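Local coordinates for protein tapirin (Caldicellulosiruptor kristjanssonii, PDB 6N2B) that probably attaches the cell to plant biomass by binding cellulose, through a calcium-containing C-terminal domain built on a beta-helix, at residues K241-N246 against S263-E268; N287-N292 against G307-N312. All coordinates share one frame; numbering follows the deposited sequence.

Contact 1: K241-N246 against S263-E268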
loop_
_atom_site.group_PDB
_atom_site.type_symbol
_atom_site.label_atom_id
_atom_site.label_comp_id
_atom_site.label_asym_id
_atom_site.label_seq_id
_atom_site.Cartn_x
_atom_site.Cartn_y
_atom_site.Cartn_z
ATOM N N LYS A 241 -1.637 8.124 -3.166
ATOM C CA LYS A 241 -1.746 7.487 -4.475
ATOM C C LYS A 241 -0.658 6.438 -4.657
ATOM O O LYS A 241 0.524 6.695 -4.406
ATOM C CB LYS A 241 -1.676 8.510 -5.602
ATOM C CG LYS A 241 -2.947 9.293 -5.752
ATOM C CD LYS A 241 -2.707 10.577 -6.516
ATOM C CE LYS A 241 -3.937 11.027 -7.266
ATOM N NZ LYS A 241 -5.078 11.261 -6.338
ATOM N N ALA A 242 -1.066 5.261 -5.103
ATOM C CA ALA A 242 -0.158 4.203 -5.516
ATOM C C ALA A 242 -0.410 3.941 -7.000
ATOM O O ALA A 242 -1.463 3.412 -7.374
ATOM C CB ALA A 242 -0.388 2.954 -4.673
ATOM N N ILE A 243 0.528 4.327 -7.854
ATOM C CA ILE A 243 0.363 4.175 -9.298
ATOM C C ILE A 243 1.307 3.088 -9.788
ATOM O O ILE A 243 2.532 3.239 -9.708
ATOM C CB ILE A 243 0.623 5.487 -10.047
ATOM C CG1 ILE A 243 -0.260 6.603 -9.503
ATOM C CG2 ILE A 243 0.379 5.304 -11.527
ATOM C CD1 ILE A 243 0.112 7.964 -10.062
ATOM N N GLY A 244 0.747 2.005 -10.317
ATOM C CA GLY A 244 1.576 0.895 -10.758
ATOM C C GLY A 244 2.299 0.128 -9.663
ATOM O O GLY A 244 3.347 -0.463 -9.935
ATOM N N VAL A 245 1.767 0.112 -8.434
ATOM C CA VAL A 245 2.362 -0.672 -7.359
ATOM C C VAL A 245 2.094 -2.155 -7.596
ATOM O O VAL A 245 0.965 -2.569 -7.895
ATOM C CB VAL A 245 1.809 -0.221 -5.995
ATOM C CG1 VAL A 245 2.050 -1.291 -4.929
ATOM C CG2 VAL A 245 2.457 1.081 -5.568
ATOM N N ASN A 246 3.130 -2.971 -7.447
ATOM C CA ASN A 246 2.976 -4.406 -7.663
ATOM C C ASN A 246 2.292 -5.088 -6.480
ATOM O O ASN A 246 1.266 -5.758 -6.638
ATOM C CB ASN A 246 4.341 -5.035 -7.940
ATOM C CG ASN A 246 4.859 -4.699 -9.329
ATOM O OD1 ASN A 246 4.089 -4.609 -10.285
ATOM N ND2 ASN A 246 6.167 -4.510 -9.444
ATOM N N SER A 263 -6.056 7.184 -4.696
ATOM C CA SER A 263 -6.164 6.361 -5.888
ATOM C C SER A 263 -5.101 5.278 -5.746
ATOM O O SER A 263 -3.906 5.590 -5.700
ATOM C CB SER A 263 -5.987 7.230 -7.140
ATOM O OG SER A 263 -5.597 6.494 -8.289
ATOM N N ILE A 264 -5.518 4.016 -5.621
ATOM C CA ILE A 264 -4.586 2.912 -5.385
ATOM C C ILE A 264 -4.692 1.889 -6.517
ATOM O O ILE A 264 -5.785 1.397 -6.820
ATOM C CB ILE A 264 -4.833 2.256 -4.018
ATOM C CG1 ILE A 264 -4.403 3.203 -2.907
ATOM C CG2 ILE A 264 -4.046 0.999 -3.878
ATOM C CD1 ILE A 264 -5.038 2.868 -1.570
ATOM N N GLU A 265 -3.552 1.567 -7.135
ATOM C CA GLU A 265 -3.463 0.546 -8.177
ATOM C C GLU A 265 -2.548 -0.571 -7.714
ATOM O O GLU A 265 -1.362 -0.341 -7.488
ATOM C CB GLU A 265 -2.930 1.119 -9.484
ATOM C CG GLU A 265 -3.933 1.942 -10.226
ATOM C CD GLU A 265 -3.266 2.874 -11.199
ATOM O OE1 GLU A 265 -2.216 2.494 -11.782
ATOM O OE2 GLU A 265 -3.791 3.993 -11.375
ATOM N N ILE A 266 -3.087 -1.777 -7.609
ATOM C CA ILE A 266 -2.317 -2.938 -7.203
ATOM C C ILE A 266 -2.311 -3.938 -8.347
ATOM O O ILE A 266 -3.367 -4.452 -8.734
ATOM C CB ILE A 266 -2.880 -3.572 -5.928
ATOM C CG1 ILE A 266 -2.969 -2.521 -4.817
ATOM C CG2 ILE A 266 -1.966 -4.718 -5.513
ATOM C CD1 ILE A 266 -1.604 -2.150 -4.219
ATOM N N LYS A 267 -1.123 -4.223 -8.882
ATOM C CA LYS A 267 -1.030 -5.073 -10.063
ATOM C C LYS A 267 -1.089 -6.543 -9.722
ATOM O O LYS A 267 -1.573 -7.338 -10.529
ATOM C CB LYS A 267 0.254 -4.778 -10.818
ATOM C CG LYS A 267 0.188 -3.455 -11.522
ATOM C CD LYS A 267 1.559 -2.972 -11.874
ATOM C CE LYS A 267 2.162 -3.786 -12.999
ATOM N NZ LYS A 267 3.654 -3.685 -12.942
ATOM N N GLU A 268 -0.606 -6.933 -8.545
ATOM C CA GLU A 268 -0.604 -8.332 -8.160
ATOM C C GLU A 268 -1.370 -8.455 -6.861
ATOM O O GLU A 268 -2.609 -8.410 -6.866
ATOM C CB GLU A 268 0.831 -8.876 -8.123
ATOM C CG GLU A 268 1.502 -8.983 -9.518
ATOM C CD GLU A 268 0.644 -9.730 -10.568
ATOM O OE1 GLU A 268 -0.169 -10.610 -10.178
ATOM O OE2 GLU A 268 0.792 -9.442 -11.790
HETATM O O HOH W 1 5.085 -1.526 -12.242
#

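Contact 2: N287-N292 against G307-N312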
loop_
_atom_site.group_PDB
_atom_site.type_symbol
_atom_site.label_atom_id
_atom_site.label_comp_id
_atom_site.label_asym_id
_atom_site.label_seq_id
_atom_site.Cartn_x
_atom_site.Cartn_y
_atom_site.Cartn_z
ATOM N N ASN A 287 -12.267 8.511 -3.892
ATOM C CA ASN A 287 -11.226 7.500 -3.948
ATOM C C ASN A 287 -11.401 6.637 -5.188
ATOM O O ASN A 287 -12.492 6.539 -5.753
ATOM C CB ASN A 287 -11.256 6.586 -2.717
ATOM C CG ASN A 287 -11.151 7.341 -1.401
ATOM O OD1 ASN A 287 -10.456 8.361 -1.289
ATOM N ND2 ASN A 287 -11.836 6.830 -0.390
ATOM N N THR A 288 -10.306 6.007 -5.616
ATOM C CA THR A 288 -10.391 4.887 -6.543
ATOM C C THR A 288 -9.444 3.795 -6.070
ATOM O O THR A 288 -8.361 4.085 -5.560
ATOM C CB THR A 288 -10.058 5.278 -8.005
ATOM O OG1 THR A 288 -8.754 5.846 -8.082
ATOM C CG2 THR A 288 -11.048 6.285 -8.538
ATOM N N LEU A 289 -9.862 2.544 -6.240
ATOM C CA LEU A 289 -9.009 1.380 -6.044
ATOM C C LEU A 289 -9.160 0.459 -7.245
ATOM O O LEU A 289 -10.280 0.095 -7.603
ATOM C CB LEU A 289 -9.380 0.633 -4.754
ATOM C CG LEU A 289 -8.818 -0.789 -4.646
ATOM C CD1 LEU A 289 -7.319 -0.774 -4.392
ATOM C CD2 LEU A 289 -9.538 -1.557 -3.560
ATOM N N ASN A 290 -8.047 0.110 -7.888
ATOM C CA ASN A 290 -8.010 -0.910 -8.939
ATOM C C ASN A 290 -6.984 -1.938 -8.507
ATOM O O ASN A 290 -5.778 -1.661 -8.519
ATOM C CB ASN A 290 -7.618 -0.352 -10.305
ATOM C CG ASN A 290 -8.627 0.610 -10.854
ATOM O OD1 ASN A 290 -8.713 1.763 -10.413
ATOM N ND2 ASN A 290 -9.398 0.152 -11.840
ATOM N N ALA A 291 -7.448 -3.111 -8.117
ATOM C CA ALA A 291 -6.547 -4.110 -7.584
ATOM C C ALA A 291 -6.806 -5.432 -8.273
ATOM O O ALA A 291 -7.939 -5.755 -8.636
ATOM C CB ALA A 291 -6.691 -4.264 -6.069
ATOM N N ASN A 292 -5.729 -6.177 -8.473
ATOM C CA ASN A 292 -5.841 -7.491 -9.087
ATOM C C ASN A 292 -6.418 -8.488 -8.087
ATOM O O ASN A 292 -7.558 -8.936 -8.227
ATOM C CB ASN A 292 -4.470 -7.922 -9.607
ATOM C CG ASN A 292 -4.522 -9.224 -10.356
ATOM O OD1 ASN A 292 -5.594 -9.666 -10.771
ATOM N ND2 ASN A 292 -3.369 -9.858 -10.528
ATOM N N GLY A 307 -16.368 6.746 -4.165
ATOM C CA GLY A 307 -15.239 5.962 -4.588
ATOM C C GLY A 307 -15.673 4.884 -5.552
ATOM O O GLY A 307 -16.809 4.406 -5.491
ATOM N N TYR A 308 -14.778 4.504 -6.455
ATOM C CA TYR A 308 -14.991 3.382 -7.354
ATOM C C TYR A 308 -13.909 2.362 -7.049
ATOM O O TYR A 308 -12.730 2.588 -7.345
ATOM C CB TYR A 308 -14.957 3.837 -8.811
ATOM C CG TYR A 308 -16.160 4.671 -9.157
ATOM C CD1 TYR A 308 -16.210 6.029 -8.821
ATOM C CD2 TYR A 308 -17.267 4.101 -9.792
ATOM C CE1 TYR A 308 -17.325 6.805 -9.123
ATOM C CE2 TYR A 308 -18.390 4.862 -10.100
ATOM C CZ TYR A 308 -18.415 6.213 -9.764
ATOM O OH TYR A 308 -19.533 6.967 -10.071
ATOM N N TYR A 309 -14.308 1.251 -6.452
ATOM C CA TYR A 309 -13.397 0.225 -5.977
ATOM C C TYR A 309 -13.555 -1.020 -6.838
ATOM O O TYR A 309 -14.628 -1.624 -6.862
ATOM C CB TYR A 309 -13.701 -0.089 -4.520
ATOM C CG TYR A 309 -13.687 1.116 -3.618
ATOM C CD1 TYR A 309 -12.502 1.551 -3.025
ATOM C CD2 TYR A 309 -14.854 1.814 -3.335
ATOM C CE1 TYR A 309 -12.483 2.652 -2.186
ATOM C CE2 TYR A 309 -14.844 2.926 -2.493
ATOM C CZ TYR A 309 -13.656 3.338 -1.918
ATOM O OH TYR A 309 -13.626 4.441 -1.073
ATOM N N LYS A 310 -12.489 -1.411 -7.520
ATOM C CA LYS A 310 -12.479 -2.602 -8.353
ATOM C C LYS A 310 -11.460 -3.604 -7.824
ATOM O O LYS A 310 -10.301 -3.257 -7.580
ATOM C CB LYS A 310 -12.159 -2.245 -9.809
ATOM C CG LYS A 310 -13.111 -1.205 -10.409
ATOM C CD LYS A 310 -12.686 -0.826 -11.825
ATOM C CE LYS A 310 -13.226 0.537 -12.254
ATOM N NZ LYS A 310 -14.483 0.459 -13.058
ATOM N N ALA A 311 -11.886 -4.844 -7.645
ATOM C CA ALA A 311 -10.965 -5.957 -7.483
ATOM C C ALA A 311 -11.326 -7.035 -8.497
ATOM O O ALA A 311 -12.501 -7.245 -8.803
ATOM C CB ALA A 311 -11.004 -6.534 -6.063
ATOM N N ASN A 312 -10.317 -7.711 -9.032
ATOM C CA ASN A 312 -10.606 -8.834 -9.909
ATOM C C ASN A 312 -10.844 -10.111 -9.119
ATOM O O ASN A 312 -11.708 -10.915 -9.481
ATOM C CB ASN A 312 -9.474 -9.032 -10.905
ATOM C CG ASN A 312 -9.969 -9.607 -12.200
ATOM O OD1 ASN A 312 -10.790 -8.991 -12.891
ATOM N ND2 ASN A 312 -9.495 -10.807 -12.537
HETATM O O HOH W 2 -11.636 2.412 -10.306
HETATM O O HOH W 3 -6.747 -12.130 -11.479
#

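Contact 1: K241-N246 against S263-E268
The flat carboxamide of N246 receives the ammonium of K267 at its oxygen: NZ lies in the plane of the amide, 2.8 Å from OD1, while ND2 is hydrogen-bonded to E206. The two side chains run side by side in the same direction, and K267 CD also packs against OD1. A second flat group, the carboxylate of E265, meets I243 and G244 through OE1, which is 3.8 Å from I243 CG2 and accepts a weak hydrogen bond from G244 N. These two groups flank a parallel strand pairing between successive coils of the beta-helix. A242 N bonds to S263 O at 2.9 Å, and E265 N returns to A242 O. The chain then turns a corner at I243 and G244, the glycine having a positive phi of 68°, and a beta bulge shifts the register by one residue, pairing V245 with I266. Regular bonding resumes with K267 N to V245 O at 2.8 Å and E268 N to N246 O. A242, V245, I264 and I266 share the buried face, where V245 CG1, anti to its backbone N (chi1 162°), lies 3.8 Å from I266 CD1. I228 and L248 add to this packing. K241 and S263 occupy the other face, their CG and CB 3.9 Å apart. At the corner a water donates to G244 O and accepts from K267 NZ.

Contact 2: N287-N292 against G307-N312
N287-N292 and G307-N312 pair as parallel strands in unbroken register, strands 287-291 and 307-311 being inclined by 9° with their axes 4.6 Å apart. Backbone bonds pass back and forth from Y308 N to N287 O through to N312 N to A291 O; the central one, K310 N to L289 O, measures 2.7 Å. On the buried face, N287 ND2 donates to Y309 OH over 3.1 Å in a nearly straight bond (171°). The hydroxyl lies in the amide plane, although amide and ring are turned 66° against each other. L289 CB meets the same ring at its edge, 3.7 Å from CD1. The oxygen of this amide, N287 OD1, accepts a hydrogen bond from N262 ND2. T288, Y308, N290 and K310 form the opposite, more exposed face. There N290 and K310 lie side by side, with ND2 of the asparagine 3.4 Å from CD of the lysine, and a water bridges N290 OD1 and Y308 O. A second water links N292 OD1 to N312 ND2 at the corner. Strand 263-266 flanks the pair on one side and strand 327-330 on the other; in the interior of the beta-helix, I294 of strand 293-296 touches L289 and A311, and the Y309 ring packs edge-to-face with F278.

Contacts 1 and 2 are successive steps along one face of the beta-helix, their centres about 10 Å apart. Strand 263-266 joins them, pairing with 241-246 in contact 1 and, on its other edge, with 287-291 of contact 2. Probable backbone hydrogen bonds join I264 and I266 to N290. Each contact is partly buried. The interior is purely aliphatic in contact 1, whereas contact 2 also places a tyrosine and an asparagine there. Outward, contact 1 uses charged side chains around an irregular corner; contact 2 keeps straight strands and relies more on amides and water. The weak S263-T288 and E268-N292 bonds continue the polar surface between them.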